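Local coordinates for putative exported protein (Bordetella parapertussis, PDB 3OCJ) that is of unknown function but carries a Rossmann-like methyltransferase domain of the AdoMet-dependent family, and so probably transfers a methyl group from S-adenosylmethionine, at residues V121-P126 against E186-L191; G143-G148 against A169-L174. All blocks are in the same frame, centred on the assembly; numbering follows the deposited sequence.

Contact 1 of 2, residues V121-P126 against E186-L191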
loop_
_atom_site.group_PDB
_atom_site.type_symbol
_atom_site.label_atom_id
_atom_site.label_comp_id
_atom_site.label_asym_id
_atom_site.label_seq_id
_atom_site.Cartn_x
_atom_site.Cartn_y
_atom_site.Cartn_z
ATOM N N VAL A 121 -14.272 8.144 16.283
ATOM C CA VAL A 121 -13.268 8.922 15.585
ATOM C C VAL A 121 -12.321 7.942 14.902
ATOM O O VAL A 121 -11.691 7.109 15.561
ATOM C CB VAL A 121 -12.490 9.834 16.541
ATOM C CG1 VAL A 121 -11.438 10.615 15.775
ATOM C CG2 VAL A 121 -13.446 10.795 17.250
ATOM N N VAL A 122 -12.255 8.010 13.576
ATOM C CA VAL A 122 -11.443 7.078 12.805
ATOM C C VAL A 122 -10.342 7.855 12.096
ATOM O O VAL A 122 -10.607 8.832 11.389
ATOM C CB VAL A 122 -12.288 6.360 11.737
ATOM C CG1 VAL A 122 -11.467 5.286 11.042
ATOM C CG2 VAL A 122 -13.534 5.756 12.369
ATOM N N ALA A 123 -9.102 7.415 12.275
ATOM C CA ALA A 123 -7.967 8.067 11.622
ATOM C C ALA A 123 -7.340 7.157 10.578
ATOM O O ALA A 123 -7.315 5.946 10.750
ATOM C CB ALA A 123 -6.925 8.453 12.655
ATOM N N SER A 124 -6.814 7.742 9.506
ATOM C CA SER A 124 -6.018 7.004 8.543
ATOM C C SER A 124 -4.651 7.676 8.428
ATOM O O SER A 124 -4.576 8.895 8.245
ATOM C CB SER A 124 -6.711 6.961 7.178
ATOM O OG SER A 124 -5.923 6.252 6.229
ATOM N N VAL A 125 -3.583 6.881 8.526
ATOM C CA VAL A 125 -2.220 7.404 8.603
ATOM C C VAL A 125 -1.286 6.410 7.917
ATOM O O VAL A 125 -1.064 5.323 8.448
ATOM C CB VAL A 125 -1.752 7.535 10.082
ATOM C CG1 VAL A 125 -0.374 8.210 10.157
ATOM C CG2 VAL A 125 -2.797 8.272 10.945
ATOM N N PRO A 126 -0.741 6.749 6.732
ATOM C CA PRO A 126 -0.965 7.955 5.930
ATOM C C PRO A 126 -2.274 7.819 5.170
ATOM O O PRO A 126 -2.562 6.747 4.618
ATOM C CB PRO A 126 0.216 7.933 4.960
ATOM C CG PRO A 126 0.472 6.466 4.738
ATOM C CD PRO A 126 0.135 5.779 6.039
ATOM N N GLU A 186 -4.405 9.306 22.676
ATOM C CA GLU A 186 -5.778 8.857 22.894
ATOM C C GLU A 186 -6.804 9.730 22.163
ATOM O O GLU A 186 -7.773 10.211 22.762
ATOM C CB GLU A 186 -6.091 8.791 24.396
ATOM C CG GLU A 186 -5.194 7.828 25.165
ATOM C CD GLU A 186 -5.618 7.653 26.617
ATOM O OE1 GLU A 186 -6.559 8.344 27.057
ATOM O OE2 GLU A 186 -5.009 6.821 27.320
ATOM N N GLY A 187 -6.587 9.925 20.866
ATOM C CA GLY A 187 -7.477 10.727 20.052
ATOM C C GLY A 187 -8.424 9.931 19.175
ATOM O O GLY A 187 -9.454 10.451 18.745
ATOM N N TYR A 188 -8.095 8.670 18.904
ATOM C CA TYR A 188 -8.853 7.912 17.908
ATOM C C TYR A 188 -9.407 6.597 18.445
ATOM O O TYR A 188 -8.746 5.896 19.214
ATOM C CB TYR A 188 -7.989 7.609 16.670
ATOM C CG TYR A 188 -7.106 8.753 16.236
ATOM C CD1 TYR A 188 -7.635 10.019 16.010
ATOM C CD2 TYR A 188 -5.742 8.559 16.035
ATOM C CE1 TYR A 188 -6.824 11.068 15.615
ATOM C CE2 TYR A 188 -4.926 9.601 15.637
ATOM C CZ TYR A 188 -5.474 10.844 15.431
ATOM O OH TYR A 188 -4.651 11.878 15.034
ATOM N N ASP A 189 -10.603 6.238 17.991
ATOM C CA ASP A 189 -11.172 4.936 18.321
ATOM C C ASP A 189 -10.639 3.845 17.404
ATOM O O ASP A 189 -10.509 2.680 17.797
ATOM C CB ASP A 189 -12.690 5.001 18.207
ATOM C CG ASP A 189 -13.289 5.947 19.208
ATOM O OD1 ASP A 189 -13.279 5.609 20.413
ATOM O OD2 ASP A 189 -13.738 7.033 18.800
ATOM N N LEU A 190 -10.357 4.237 16.171
ATOM C CA LEU A 190 -9.924 3.321 15.130
ATOM C C LEU A 190 -8.840 4.010 14.322
ATOM O O LEU A 190 -8.958 5.200 14.017
ATOM C CB LEU A 190 -11.096 3.005 14.205
ATOM C CG LEU A 190 -11.819 1.672 14.330
ATOM C CD1 LEU A 190 -13.026 1.683 13.405
ATOM C CD2 LEU A 190 -10.871 0.535 13.972
ATOM N N LEU A 191 -7.780 3.288 13.980
ATOM C CA LEU A 191 -6.717 3.856 13.151
ATOM C C LEU A 191 -6.372 2.833 12.084
ATOM O O LEU A 191 -6.178 1.653 12.387
ATOM C CB LEU A 191 -5.480 4.207 13.995
ATOM C CG LEU A 191 -4.373 5.003 13.278
ATOM C CD1 LEU A 191 -3.555 5.877 14.235
ATOM C CD2 LEU A 191 -3.443 4.099 12.465
#
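Ala123 sets its methyl group over one face of the Tyr188 ring: CB stands 3.5 Å from the ring centroid, 9° off the normal, a CH-pi contact centred on the ring. At the ring edge, near its plane, Val121 CG1 meets Tyr188 CD1 at 3.9 Å. The Tyr188 OH is hydrogen-bonded to Thr184 OG1.

The contact pairs two central parallel strands, 121-124 and 188-192, of the Rossmann-like methyltransferase sheet. Val122 and Leu190 share a face and run alongside each other in the same direction, Val122 CG1 3.9 Å from Leu190 CB. Farther along, Val125 CG2 reaches Leu191 CD1 at 4.1 Å.

The pairing starts irregularly, where the chain changes direction at Asp189. Val121 O accepts in its carbonyl plane from two consecutive amides, Asp189 N at 2.8 Å and Leu190 N at 3.2 Å. Val121 N gives a nearly straight bond (172°) to the anti lone pair of Asp189 OD2, 2.8 Å away. Ala123 N then bonds to Leu190 O at 2.8 Å.

Both polar atoms of the Val121 backbone are therefore held by the corner. OD2 takes the place the Tyr188 carbonyl would have in a regular parallel ladder, and the N-H probably favours the charged carboxylate.

Contact 2 of 2, residues G143-G148 against A169-L174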
loop_
_atom_site.group_PDB
_atom_site.type_symbol
_atom_site.label_atom_id
_atom_site.label_comp_id
_atom_site.label_asym_id
_atom_site.label_seq_id
_atom_site.Cartn_x
_atom_site.Cartn_y
_atom_site.Cartn_z
ATOM N N GLY A 143 -22.583 10.425 12.979
ATOM C CA GLY A 143 -21.691 11.208 13.818
ATOM C C GLY A 143 -20.249 10.755 13.845
ATOM O O GLY A 143 -19.469 11.228 14.664
ATOM N N VAL A 144 -19.888 9.842 12.956
ATOM C CA VAL A 144 -18.489 9.457 12.817
ATOM C C VAL A 144 -17.645 10.663 12.388
ATOM O O VAL A 144 -18.054 11.459 11.534
ATOM C CB VAL A 144 -18.330 8.291 11.822
ATOM C CG1 VAL A 144 -16.858 8.052 11.493
ATOM C CG2 VAL A 144 -18.974 7.018 12.401
ATOM N N GLN A 145 -16.473 10.814 13.001
ATOM C CA GLN A 145 -15.521 11.826 12.570
ATOM C C GLN A 145 -14.345 11.137 11.925
ATOM O O GLN A 145 -13.849 10.136 12.443
ATOM C CB GLN A 145 -15.037 12.658 13.752
ATOM C CG GLN A 145 -16.162 13.356 14.499
ATOM C CD GLN A 145 -15.685 13.997 15.784
ATOM O OE1 GLN A 145 -14.494 14.250 15.955
ATOM N NE2 GLN A 145 -16.613 14.266 16.694
ATOM N N LEU A 146 -13.923 11.662 10.779
ATOM C CA LEU A 146 -12.784 11.106 10.054
ATOM C C LEU A 146 -11.575 12.022 10.134
ATOM O O LEU A 146 -11.687 13.235 9.975
ATOM C CB LEU A 146 -13.135 10.870 8.584
ATOM C CG LEU A 146 -14.343 9.973 8.287
ATOM C CD1 LEU A 146 -14.604 9.900 6.789
ATOM C CD2 LEU A 146 -14.176 8.581 8.875
ATOM N N VAL A 147 -10.411 11.425 10.358
ATOM C CA VAL A 147 -9.178 12.198 10.469
ATOM C C VAL A 147 -8.160 11.614 9.500
ATOM O O VAL A 147 -7.923 10.408 9.481
ATOM C CB VAL A 147 -8.620 12.165 11.906
ATOM C CG1 VAL A 147 -7.315 12.967 12.001
ATOM C CG2 VAL A 147 -9.647 12.701 12.892
ATOM N N GLY A 148 -7.576 12.462 8.663
ATOM C CA GLY A 148 -6.553 11.998 7.739
ATOM C C GLY A 148 -5.239 12.687 8.018
ATOM O O GLY A 148 -5.194 13.904 8.134
ATOM N N ALA A 169 -18.310 14.699 3.827
ATOM C CA ALA A 169 -17.337 15.715 3.418
ATOM C C ALA A 169 -17.040 16.706 4.545
ATOM O O ALA A 169 -15.911 17.171 4.701
ATOM C CB ALA A 169 -17.816 16.447 2.178
ATOM N N GLY A 170 -18.055 17.021 5.337
ATOM C CA GLY A 170 -17.896 17.956 6.437
ATOM C C GLY A 170 -17.419 17.328 7.739
ATOM O O GLY A 170 -17.242 18.030 8.736
ATOM N N GLN A 171 -17.205 16.014 7.729
ATOM C CA GLN A 171 -16.772 15.282 8.921
ATOM C C GLN A 171 -15.299 14.928 8.864
ATOM O O GLN A 171 -14.821 14.136 9.664
ATOM C CB GLN A 171 -17.585 13.996 9.076
ATOM C CG GLN A 171 -19.046 14.247 9.374
ATOM C CD GLN A 171 -19.241 14.974 10.692
ATOM O OE1 GLN A 171 -19.774 16.083 10.732
ATOM N NE2 GLN A 171 -18.808 14.346 11.785
ATOM N N ILE A 172 -14.584 15.515 7.911
ATOM C CA ILE A 172 -13.178 15.201 7.696
ATOM C C ILE A 172 -12.265 16.318 8.183
ATOM O O ILE A 172 -12.489 17.492 7.888
ATOM C CB ILE A 172 -12.899 14.928 6.203
ATOM C CG1 ILE A 172 -13.770 13.769 5.712
ATOM C CG2 ILE A 172 -11.416 14.633 5.965
ATOM C CD1 ILE A 172 -13.728 13.566 4.216
ATOM N N THR A 173 -11.243 15.936 8.942
ATOM C CA THR A 173 -10.189 16.849 9.358
ATOM C C THR A 173 -8.872 16.296 8.839
ATOM O O THR A 173 -8.554 15.124 9.057
ATOM C CB THR A 173 -10.114 16.985 10.889
ATOM O OG1 THR A 173 -11.382 17.417 11.399
ATOM C CG2 THR A 173 -9.070 18.022 11.277
ATOM N N LEU A 174 -8.117 17.129 8.131
ATOM C CA LEU A 174 -6.859 16.702 7.547
ATOM C C LEU A 174 -5.681 17.429 8.177
ATOM O O LEU A 174 -5.760 18.617 8.500
ATOM C CB LEU A 174 -6.865 16.958 6.041
ATOM C CG LEU A 174 -7.959 16.253 5.239
ATOM C CD1 LEU A 174 -7.877 16.718 3.800
ATOM C CD2 LEU A 174 -7.842 14.731 5.315
HETATM O O HOH W 1 -12.813 15.105 11.809
#
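Val144, just ahead of the strand, offers its carbonyl O to the side-chain amide of Gln171, with NE2 3.0 Å away. The bond is fairly straight at hydrogen (164°), yet NE2 stands above the carbonyl plane, 44° out of it, while Val144 O lies close to the plane of the Gln171 amide. A bend at chi2 (-62°) turns CD of Gln171 back from an extended course. Gln145 follows, its CG 3.9 Å from Gln171 NE2.

At Leu146 regular parallel pairing begins: its N bonds to Gln171 O at 2.9 Å, and its O receives Thr173 N at 2.9 Å. Leu146 CD1 packs on Ile172 CG1 at 4.1 Å. A water also donates to Leu146 O, and the water oxygen is 2.7 Å from Thr173 OG1. Val147 CA makes a CA-H...O contact with Thr173 O. Gly148 N bonds to that same oxygen at 2.9 Å, and Leu174 CD2 lies 3.9 Å from Gly148 CA, packing directly on the glycine backbone.

These are the two parallel strands of a beta-alpha-beta unit; Ile172 and Leu174, on the outermost strand, also pack on its helix 153-163. Gln171 adds a side-chain rung ahead of the first backbone bond, and the water links Leu146 O to the Thr173 hydroxyl.

In the fold
Contacts 1 and 2 sit side by side in one mixed sheet, centres about 10 Å apart, on the same side of the chain's centre. Strands 121-124 and 145-150 are neighbours that join them: Val147 N to Val122 O and Ser124 N to Val147 O are probable hydrogen bonds. Along the chain, both segments of contact 2 fall between those of contact 1, and helix 153-163 makes the beta-alpha-beta crossover from 145-150 to 172-176. Strand 188-192 then returns to the other side of 121-124. The full order 3-2-1-4-5-7-6, with 298-302 antiparallel, is that of the class I AdoMet-dependent methyltransferase fold, consistent with the family assignment.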